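Local coordinates for protein alpha-toxin (Clostridium novyi, PDB 2VK9) that belongs to the large clostridial toxins and is represented here by its catalytic domain, a GT-A-type fold carrying an N-terminal helical region, at residues 368-373 against 393-398; 399-404 against 478-483; 405-410 against 491-496. All blocks are in the same frame, centred on the assembly; numbering follows the deposited sequence.

Contact 1 of 3, residues 368-373 against 393-398; sequences LEILLS and NDSLTL
Leu368 and Leu396 lie side by side and point the same way, their CD2 methyls meeting at 3.7 Å. Tyr46 of helix 42-62 touches both, so the pair is part of the packing between this region and the N-terminal helices. Two residues beyond Leu368 and one beyond Leu396, the geometry changes: Ile370 and Thr397 cross at about a right angle, with Ile370 CG1 3.7 Å from Thr397 CG2. The threonine methyl is put there by a first torsion that sets OG1 beside the backbone N (chi1 -58°) and leaves CG2 anti to it. The other branch of the isoleucine, CG2, turns to the start of the helix, 4.2 Å from Leu398 CB.

Polar groups lie between these apolar contacts. Thr397 N donates to Leu368 O over 3.2 Å, and the threonine hydroxyl is directed at the same oxygen, although the length modelled for that second bond is doubtful; OG1 also pairs with Thr487 OG1. Ser395 OG works in two directions. It donates to Glu369 O at 3.0 Å from above the carbonyl plane, and accepts a weak bond from Leu398 N at 3.4 Å. The same hydroxyl thus holds the residues leading into strand 371-376 and serves as the N-cap of helix 396-422, a serine cap opening the helix that follows an antiparallel strand pair in this GT-A domain.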
loop_
_atom_site.group_PDB
_atom_site.type_symbol
_atom_site.label_atom_id
_atom_site.label_comp_id
_atom_site.label_asym_id
_atom_site.label_seq_id
_atom_site.Cartn_x
_atom_site.Cartn_y
_atom_site.Cartn_z
ATOM N N LEU A 368 11.448 -10.659 -12.130
ATOM C CA LEU A 368 12.147 -10.294 -10.909
ATOM C C LEU A 368 11.494 -9.105 -10.204
ATOM O O LEU A 368 11.629 -8.963 -8.989
ATOM C CB LEU A 368 13.606 -9.954 -11.223
ATOM C CG LEU A 368 14.560 -11.039 -11.755
ATOM C CD1 LEU A 368 15.853 -10.402 -12.237
ATOM C CD2 LEU A 368 14.844 -12.120 -10.715
ATOM N N GLU A 369 10.786 -8.267 -10.965
ATOM C CA GLU A 369 10.269 -6.985 -10.471
ATOM C C GLU A 369 8.744 -6.982 -10.254
ATOM O O GLU A 369 8.036 -7.896 -10.666
ATOM C CB GLU A 369 10.685 -5.840 -11.428
ATOM C CG GLU A 369 10.007 -5.880 -12.831
ATOM C CD GLU A 369 10.564 -4.862 -13.875
ATOM O OE1 GLU A 369 11.280 -3.891 -13.503
ATOM O OE2 GLU A 369 10.266 -5.040 -15.089
ATOM N N ILE A 370 8.262 -5.958 -9.558
ATOM C CA ILE A 370 6.866 -5.542 -9.640
ATOM C C ILE A 370 6.967 -4.102 -10.086
ATOM O O ILE A 370 8.019 -3.479 -9.917
ATOM C CB ILE A 370 6.098 -5.629 -8.288
ATOM C CG1 ILE A 370 6.742 -4.742 -7.221
ATOM C CG2 ILE A 370 5.992 -7.087 -7.800
ATOM C CD1 ILE A 370 6.042 -4.792 -5.895
ATOM N N LEU A 371 5.908 -3.566 -10.677
ATOM C CA LEU A 371 5.920 -2.154 -11.009
ATOM C C LEU A 371 4.937 -1.416 -10.123
ATOM O O LEU A 371 3.858 -1.925 -9.818
ATOM C CB LEU A 371 5.654 -1.934 -12.491
ATOM C CG LEU A 371 6.700 -2.598 -13.398
ATOM C CD1 LEU A 371 6.330 -2.438 -14.863
ATOM C CD2 LEU A 371 8.123 -2.092 -13.135
ATOM N N LEU A 372 5.329 -0.228 -9.694
ATOM C CA LEU A 372 4.591 0.491 -8.680
ATOM C C LEU A 372 4.410 1.932 -9.048
ATOM O O LEU A 372 5.278 2.529 -9.671
ATOM C CB LEU A 372 5.341 0.434 -7.358
ATOM C CG LEU A 372 5.254 -0.837 -6.541
ATOM C CD1 LEU A 372 6.275 -0.739 -5.442
ATOM C CD2 LEU A 372 3.843 -0.990 -5.978
ATOM N N SER A 373 3.277 2.493 -8.646
ATOM C CA SER A 373 3.047 3.918 -8.785
ATOM C C SER A 373 4.024 4.632 -7.871
ATOM O O SER A 373 4.348 4.140 -6.785
ATOM C CB SER A 373 1.614 4.277 -8.417
ATOM O OG SER A 373 1.162 3.476 -7.337
ATOM N N ASN A 393 2.093 -13.492 -11.167
ATOM C CA ASN A 393 2.059 -14.152 -9.854
ATOM C C ASN A 393 3.345 -14.874 -9.455
ATOM O O ASN A 393 3.571 -15.142 -8.275
ATOM C CB ASN A 393 0.813 -15.019 -9.626
ATOM C CG ASN A 393 0.643 -16.113 -10.649
ATOM O OD1 ASN A 393 1.539 -16.909 -10.896
ATOM N ND2 ASN A 393 -0.534 -16.180 -11.219
ATOM N N ASP A 394 4.184 -15.168 -10.444
ATOM C CA ASP A 394 5.402 -15.920 -10.218
ATOM C C ASP A 394 6.597 -14.992 -10.051
ATOM O O ASP A 394 7.745 -15.407 -10.238
ATOM C CB ASP A 394 5.623 -16.938 -11.344
ATOM C CG ASP A 394 5.924 -16.286 -12.700
ATOM O OD1 ASP A 394 5.703 -15.063 -12.872
ATOM O OD2 ASP A 394 6.389 -17.022 -13.606
ATOM N N SER A 395 6.319 -13.747 -9.674
ATOM C CA SER A 395 7.345 -12.721 -9.494
ATOM C C SER A 395 8.124 -12.848 -8.185
ATOM O O SER A 395 7.559 -13.118 -7.123
ATOM C CB SER A 395 6.720 -11.328 -9.583
ATOM O OG SER A 395 7.597 -10.357 -9.056
ATOM N N LEU A 396 9.429 -12.626 -8.281
ATOM C CA LEU A 396 10.330 -12.658 -7.135
ATOM C C LEU A 396 10.039 -11.543 -6.126
ATOM O O LEU A 396 9.932 -11.809 -4.925
ATOM C CB LEU A 396 11.785 -12.593 -7.602
ATOM C CG LEU A 396 12.866 -12.562 -6.511
ATOM C CD1 LEU A 396 13.082 -13.945 -5.882
ATOM C CD2 LEU A 396 14.161 -12.021 -7.077
ATOM N N THR A 397 9.914 -10.305 -6.604
ATOM C CA THR A 397 9.582 -9.183 -5.718
ATOM C C THR A 397 8.225 -9.381 -5.026
ATOM O O THR A 397 8.048 -8.960 -3.885
ATOM C CB THR A 397 9.627 -7.825 -6.452
ATOM O OG1 THR A 397 10.928 -7.625 -7.006
ATOM C CG2 THR A 397 9.348 -6.688 -5.502
ATOM N N LEU A 398 7.280 -10.023 -5.714
ATOM C CA LEU A 398 5.986 -10.324 -5.128
ATOM C C LEU A 398 6.129 -11.305 -3.971
ATOM O O LEU A 398 5.504 -11.128 -2.922
ATOM C CB LEU A 398 5.016 -10.873 -6.172
ATOM C CG LEU A 398 3.547 -11.015 -5.730
ATOM C CD1 LEU A 398 2.873 -9.675 -5.646
ATOM C CD2 LEU A 398 2.775 -11.921 -6.672
#

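Contact 2 of 3, residues 399-404 against 478-483; sequences NNLISQ and NIYSSA
Gln404 NE2, lying 3.5 Å from Ser482 CB, is gripped by two acceptors, Thr494 O and Asp486 OD2, while OE1 of the same amide accepts from Arg408 NE. The side chain bends at its second torsion (chi2 -71°), which carries CD over Ser482 CB at 3.7 Å. An amide held by both its oxygen and its nitrogen probably has little freedom to rotate or flip, and its aliphatic part can serve as packing surface: Gln404 CG rests 3.8 Å from Ile479 O.

The apolar centre of the contact belongs to Leu401. Its CD1 methyl stands over the middle of the Tyr480 ring, 3.7 Å from the centroid and only 6° off the ring normal, a CH-pi contact. CD2 reaches further along the ring, 3.6 Å from Tyr480 CE2. The tyrosine starts away from the opposing helix, yet its ring turns one face to the leucine. CD1 is also wedged against Ile479 CG1 at 3.9 Å, so a single methyl meets an aromatic face and an aliphatic branch. At Ala483 the small side chain lets the backbones come close, its CB 3.6 Å from Leu401 CA. Beside it Asn400 CB packs on Ala483 O, and the amide ND2 of Asn400 bonds to Thr487 OG1.

The axes of 399-404 and 478-483 approach to 8.7 Å at 129°, making this a buried crossing, steeply inclined and nearer antiparallel than parallel. Ile272 of helix 263-278 touches Tyr480 and also Ile402, while Asn386 and Ile389 bring strand 382-391 against the tyrosine, placing the helix pair beside the central sheet.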
loop_
_atom_site.group_PDB
_atom_site.type_symbol
_atom_site.label_atom_id
_atom_site.label_comp_id
_atom_site.label_asym_id
_atom_site.label_seq_id
_atom_site.Cartn_x
_atom_site.Cartn_y
_atom_site.Cartn_z
ATOM N N ASN A 399 6.950 -12.337 -4.151
ATOM C CA ASN A 399 7.220 -13.257 -3.049
ATOM C C ASN A 399 7.887 -12.556 -1.879
ATOM O O ASN A 399 7.594 -12.879 -0.729
ATOM C CB ASN A 399 8.024 -14.475 -3.500
ATOM C CG ASN A 399 7.164 -15.501 -4.248
ATOM O OD1 ASN A 399 7.587 -16.050 -5.274
ATOM N ND2 ASN A 399 5.944 -15.757 -3.743
ATOM N N ASN A 400 8.749 -11.585 -2.178
ATOM C CA ASN A 400 9.357 -10.761 -1.150
ATOM C C ASN A 400 8.351 -9.865 -0.449
ATOM O O ASN A 400 8.462 -9.629 0.757
ATOM C CB ASN A 400 10.471 -9.900 -1.727
ATOM C CG ASN A 400 11.699 -10.696 -2.087
ATOM O OD1 ASN A 400 11.936 -11.802 -1.570
ATOM N ND2 ASN A 400 12.503 -10.133 -2.985
ATOM N N LEU A 401 7.381 -9.364 -1.213
ATOM C CA LEU A 401 6.269 -8.588 -0.671
ATOM C C LEU A 401 5.422 -9.391 0.313
ATOM O O LEU A 401 5.113 -8.901 1.395
ATOM C CB LEU A 401 5.399 -8.048 -1.797
ATOM C CG LEU A 401 4.315 -7.028 -1.443
ATOM C CD1 LEU A 401 4.926 -5.769 -0.860
ATOM C CD2 LEU A 401 3.507 -6.708 -2.690
ATOM N N ILE A 402 5.065 -10.622 -0.056
ATOM C CA ILE A 402 4.247 -11.489 0.805
ATOM C C ILE A 402 5.034 -11.851 2.050
ATOM O O ILE A 402 4.476 -11.935 3.146
ATOM C CB ILE A 402 3.797 -12.793 0.086
ATOM C CG1 ILE A 402 2.808 -12.483 -1.041
ATOM C CG2 ILE A 402 3.184 -13.784 1.077
ATOM C CD1 ILE A 402 2.826 -13.487 -2.173
ATOM N N SER A 403 6.338 -12.056 1.856
ATOM C CA SER A 403 7.274 -12.328 2.935
ATOM C C SER A 403 7.363 -11.134 3.897
ATOM O O SER A 403 7.220 -11.308 5.108
ATOM C CB SER A 403 8.642 -12.675 2.353
ATOM O OG SER A 403 9.599 -12.861 3.377
ATOM N N GLN A 404 7.565 -9.931 3.353
ATOM C CA GLN A 404 7.542 -8.704 4.155
ATOM C C GLN A 404 6.287 -8.608 5.017
ATOM O O GLN A 404 6.375 -8.426 6.231
ATOM C CB GLN A 404 7.628 -7.462 3.274
ATOM C CG GLN A 404 9.017 -7.099 2.791
ATOM C CD GLN A 404 9.947 -6.564 3.882
ATOM O OE1 GLN A 404 9.515 -6.204 4.986
ATOM N NE2 GLN A 404 11.241 -6.508 3.565
ATOM N N ASN A 478 5.418 1.336 2.813
ATOM C CA ASN A 478 6.741 1.041 3.379
ATOM C C ASN A 478 7.171 -0.400 3.166
ATOM O O ASN A 478 8.351 -0.676 2.986
ATOM C CB ASN A 478 6.819 1.409 4.868
ATOM C CG ASN A 478 6.885 2.930 5.114
ATOM O OD1 ASN A 478 6.920 3.745 4.176
ATOM N ND2 ASN A 478 6.900 3.311 6.396
ATOM N N ILE A 479 6.213 -1.317 3.169
ATOM C CA ILE A 479 6.519 -2.732 2.964
ATOM C C ILE A 479 6.853 -3.019 1.489
ATOM O O ILE A 479 7.481 -4.027 1.165
ATOM C CB ILE A 479 5.374 -3.655 3.484
ATOM C CG1 ILE A 479 4.269 -3.817 2.422
ATOM C CG2 ILE A 479 4.794 -3.099 4.773
ATOM C CD1 ILE A 479 3.314 -4.973 2.667
ATOM N N TYR A 480 6.427 -2.118 0.606
ATOM C CA TYR A 480 6.688 -2.243 -0.825
ATOM C C TYR A 480 8.102 -1.801 -1.144
ATOM O O TYR A 480 8.801 -2.464 -1.916
ATOM C CB TYR A 480 5.672 -1.447 -1.657
ATOM C CG TYR A 480 4.310 -2.094 -1.699
ATOM C CD1 TYR A 480 3.504 -2.125 -0.563
ATOM C CD2 TYR A 480 3.826 -2.680 -2.860
ATOM C CE1 TYR A 480 2.273 -2.713 -0.579
ATOM C CE2 TYR A 480 2.569 -3.275 -2.883
ATOM C CZ TYR A 480 1.804 -3.287 -1.733
ATOM O OH TYR A 480 0.564 -3.872 -1.707
ATOM N N SER A 481 8.524 -0.694 -0.535
ATOM C CA SER A 481 9.877 -0.212 -0.734
ATOM C C SER A 481 10.882 -1.110 -0.039
ATOM O O SER A 481 12.036 -1.162 -0.452
ATOM C CB SER A 481 10.040 1.240 -0.292
ATOM O OG SER A 481 9.488 1.413 0.983
ATOM N N SER A 482 10.446 -1.835 0.985
ATOM C CA SER A 482 11.311 -2.820 1.624
ATOM C C SER A 482 11.370 -4.140 0.853
ATOM O O SER A 482 12.408 -4.806 0.833
ATOM C CB SER A 482 10.908 -3.059 3.082
ATOM O OG SER A 482 11.144 -1.910 3.882
ATOM N N ALA A 483 10.259 -4.529 0.229
ATOM C CA ALA A 483 10.234 -5.736 -0.603
ATOM C C ALA A 483 11.060 -5.511 -1.867
ATOM O O ALA A 483 11.682 -6.423 -2.403
ATOM C CB ALA A 483 8.810 -6.111 -0.951
#

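Contact 3 of 3, residues 405-410 against 491-496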
loop_
_atom_site.group_PDB
_atom_site.type_symbol
_atom_site.label_atom_id
_atom_site.label_comp_id
_atom_site.label_asym_id
_atom_site.label_seq_id
_atom_site.Cartn_x
_atom_site.Cartn_y
_atom_site.Cartn_z
ATOM N N LEU A 405 5.125 -8.734 4.380
ATOM C CA LEU A 405 3.849 -8.608 5.074
ATOM C C LEU A 405 3.722 -9.642 6.196
ATOM O O LEU A 405 3.338 -9.293 7.314
ATOM C CB LEU A 405 2.666 -8.717 4.093
ATOM C CG LEU A 405 1.254 -8.476 4.654
ATOM C CD1 LEU A 405 0.934 -7.010 4.739
ATOM C CD2 LEU A 405 0.206 -9.138 3.802
ATOM N N GLU A 406 4.059 -10.899 5.891
ATOM C CA GLU A 406 3.969 -11.991 6.860
ATOM C C GLU A 406 4.917 -11.766 8.022
ATOM O O GLU A 406 4.563 -11.989 9.180
ATOM C CB GLU A 406 4.303 -13.321 6.203
ATOM C CG GLU A 406 3.140 -14.009 5.524
ATOM C CD GLU A 406 3.585 -15.179 4.660
ATOM O OE1 GLU A 406 4.802 -15.483 4.650
ATOM O OE2 GLU A 406 2.723 -15.799 3.986
ATOM N N ASN A 407 6.124 -11.314 7.695
ATOM C CA ASN A 407 7.144 -11.017 8.691
ATOM C C ASN A 407 6.726 -9.910 9.657
ATOM O O ASN A 407 6.838 -10.066 10.868
ATOM C CB ASN A 407 8.457 -10.645 8.003
ATOM C CG ASN A 407 9.574 -10.388 8.984
ATOM O OD1 ASN A 407 10.025 -11.295 9.679
ATOM N ND2 ASN A 407 10.032 -9.147 9.040
ATOM N N ARG A 408 6.239 -8.801 9.110
ATOM C CA ARG A 408 5.831 -7.662 9.919
ATOM C C ARG A 408 4.617 -7.949 10.781
ATOM O O ARG A 408 4.523 -7.447 11.900
ATOM C CB ARG A 408 5.573 -6.454 9.034
ATOM C CG ARG A 408 6.844 -5.867 8.520
ATOM C CD ARG A 408 6.625 -5.101 7.273
ATOM N NE ARG A 408 7.905 -4.768 6.666
ATOM C CZ ARG A 408 8.454 -3.560 6.680
ATOM N NH1 ARG A 408 7.825 -2.538 7.258
ATOM N NH2 ARG A 408 9.629 -3.378 6.099
ATOM N N TYR A 409 3.696 -8.755 10.263
ATOM C CA TYR A 409 2.495 -9.102 11.004
ATOM C C TYR A 409 2.786 -10.092 12.117
ATOM O O TYR A 409 2.244 -9.958 13.211
ATOM C CB TYR A 409 1.372 -9.597 10.078
ATOM C CG TYR A 409 0.397 -8.497 9.707
ATOM C CD1 TYR A 409 -0.702 -8.207 10.525
ATOM C CD2 TYR A 409 0.590 -7.719 8.558
ATOM C CE1 TYR A 409 -1.589 -7.181 10.207
ATOM C CE2 TYR A 409 -0.291 -6.695 8.230
ATOM C CZ TYR A 409 -1.379 -6.435 9.062
ATOM O OH TYR A 409 -2.251 -5.430 8.740
ATOM N N GLU A 410 3.654 -11.069 11.849
ATOM C CA GLU A 410 4.015 -12.062 12.864
ATOM C C GLU A 410 4.714 -11.420 14.061
ATOM O O GLU A 410 4.370 -11.705 15.207
ATOM C CB GLU A 410 4.847 -13.203 12.276
ATOM C CG GLU A 410 4.042 -14.222 11.446
ATOM C CD GLU A 410 2.689 -14.625 12.078
ATOM O OE1 GLU A 410 2.683 -15.418 13.054
ATOM O OE2 GLU A 410 1.628 -14.154 11.589
ATOM N N ILE A 491 18.762 -9.453 -0.265
ATOM C CA ILE A 491 18.466 -9.842 1.111
ATOM C C ILE A 491 16.983 -10.205 1.272
ATOM O O ILE A 491 16.262 -10.326 0.277
ATOM C CB ILE A 491 18.918 -8.755 2.117
ATOM C CG1 ILE A 491 18.227 -7.411 1.823
ATOM C CG2 ILE A 491 20.453 -8.631 2.089
ATOM C CD1 ILE A 491 18.818 -6.198 2.547
ATOM N N LYS A 492 16.544 -10.407 2.515
ATOM C CA LYS A 492 15.147 -10.756 2.802
ATOM C C LYS A 492 14.680 -10.167 4.124
ATOM O O LYS A 492 15.444 -10.108 5.085
ATOM C CB LYS A 492 14.930 -12.276 2.780
ATOM C CG LYS A 492 15.774 -13.083 3.768
ATOM C CD LYS A 492 15.743 -14.589 3.435
ATOM C CE LYS A 492 16.503 -15.432 4.478
ATOM N NZ LYS A 492 15.696 -15.665 5.723
ATOM N N ASN A 493 13.424 -9.726 4.160
ATOM C CA ASN A 493 12.809 -9.167 5.372
ATOM C C ASN A 493 13.490 -7.927 5.950
ATOM O O ASN A 493 13.393 -7.681 7.154
ATOM C CB ASN A 493 12.685 -10.232 6.470
ATOM C CG ASN A 493 11.788 -11.367 6.070
ATOM O OD1 ASN A 493 11.076 -11.294 5.073
ATOM N ND2 ASN A 493 11.813 -12.434 6.849
ATOM N N THR A 494 14.169 -7.148 5.111
ATOM C CA THR A 494 14.761 -5.912 5.593
ATOM C C THR A 494 13.677 -4.897 5.914
ATOM O O THR A 494 12.591 -4.944 5.343
ATOM C CB THR A 494 15.756 -5.290 4.594
ATOM O OG1 THR A 494 16.204 -4.031 5.108
ATOM C CG2 THR A 494 15.112 -5.053 3.241
ATOM N N PHE A 495 13.974 -3.982 6.827
ATOM C CA PHE A 495 13.095 -2.844 7.059
ATOM C C PHE A 495 13.640 -1.635 6.319
ATOM O O PHE A 495 13.111 -0.534 6.438
ATOM C CB PHE A 495 12.948 -2.543 8.555
ATOM C CG PHE A 495 12.336 -3.665 9.341
ATOM C CD1 PHE A 495 13.138 -4.604 9.975
ATOM C CD2 PHE A 495 10.958 -3.788 9.443
ATOM C CE1 PHE A 495 12.576 -5.655 10.697
ATOM C CE2 PHE A 495 10.390 -4.834 10.158
ATOM C CZ PHE A 495 11.204 -5.769 10.793
ATOM N N ASP A 496 14.698 -1.844 5.544
ATOM C CA ASP A 496 15.335 -0.732 4.853
ATOM C C ASP A 496 14.611 -0.328 3.585
ATOM O O ASP A 496 13.850 -1.100 3.012
ATOM C CB ASP A 496 16.812 -1.017 4.577
ATOM C CG ASP A 496 17.662 -0.915 5.828
ATOM O OD1 ASP A 496 17.516 0.083 6.578
ATOM O OD2 ASP A 496 18.472 -1.835 6.062
#
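Asn407 and Asn493 meet as two stacked amides, their planes 14° apart, in a contact made by the flat groups themselves. Asn407 CG lies 3.8 Å from Asn493 CG, and Asn407 OD1 comes 3.5 Å from Asn493 ND2. The amide of Asn493 is positioned from the neighbouring turn of the helix, where Ser403 OG bonds to its OD1.

The second kind of contact brings side chains of the helix against an aromatic ring. Arg408 and Phe495 slide past each other in opposite directions, the arginine chain extended from CG to NE so that its aliphatic part also runs by the ring, with Arg408 CG 4.0 Å from Phe495 CE2. Phe495 CD2 sits over one face of the guanidinium, displaced toward its rim and 3.7 Å from Arg408 CZ. The two planes are inclined by 53°, so the groups are not stacked in parallel. Asn407, a neutral amide, crosses the same ring at about a right angle, its ND2 4.0 Å from Phe495 CZ.

The segment that receives helix 396-422 here has no regular secondary structure, but it contains an ST turn: Thr494 OG1 accepts from Asp496 N at 2.7 Å, folding the chain just where Phe495 is presented to the arginine.

Hydrogen bonding across the contact is slight. Arg408 NH2 reaches Thr494 O near the guanidinium plane, a weak bond of 3.4 Å with an angle of 136° at the hydrogen. Besides NE, which is taken up by Gln404, the group is held at NH1 by Phe473 O, and the backbone N atoms of Asn493 and Thr494 are bound by the carboxylate of Asp486.

In the fold
From the N terminus, contact 1 closes first, around the antiparallel pair formed by strands 371-376 and 382-391, and it leads directly into helix 396-422. Successive parts of that helix then open contacts 2 and 3, each spanning a long excursion, rather more than half helix, before the chain returns. Helix 477-488 closes contact 2 and the loop after it closes contact 3, so these two cross, while contact 1 precedes both in series. Leu372 touches Tyr480, joining contacts 1 and 2; contacts 2 and 3 share polar links along the helix. One helix thereby ties strand 371-376 to helix 477-488 and its following loop.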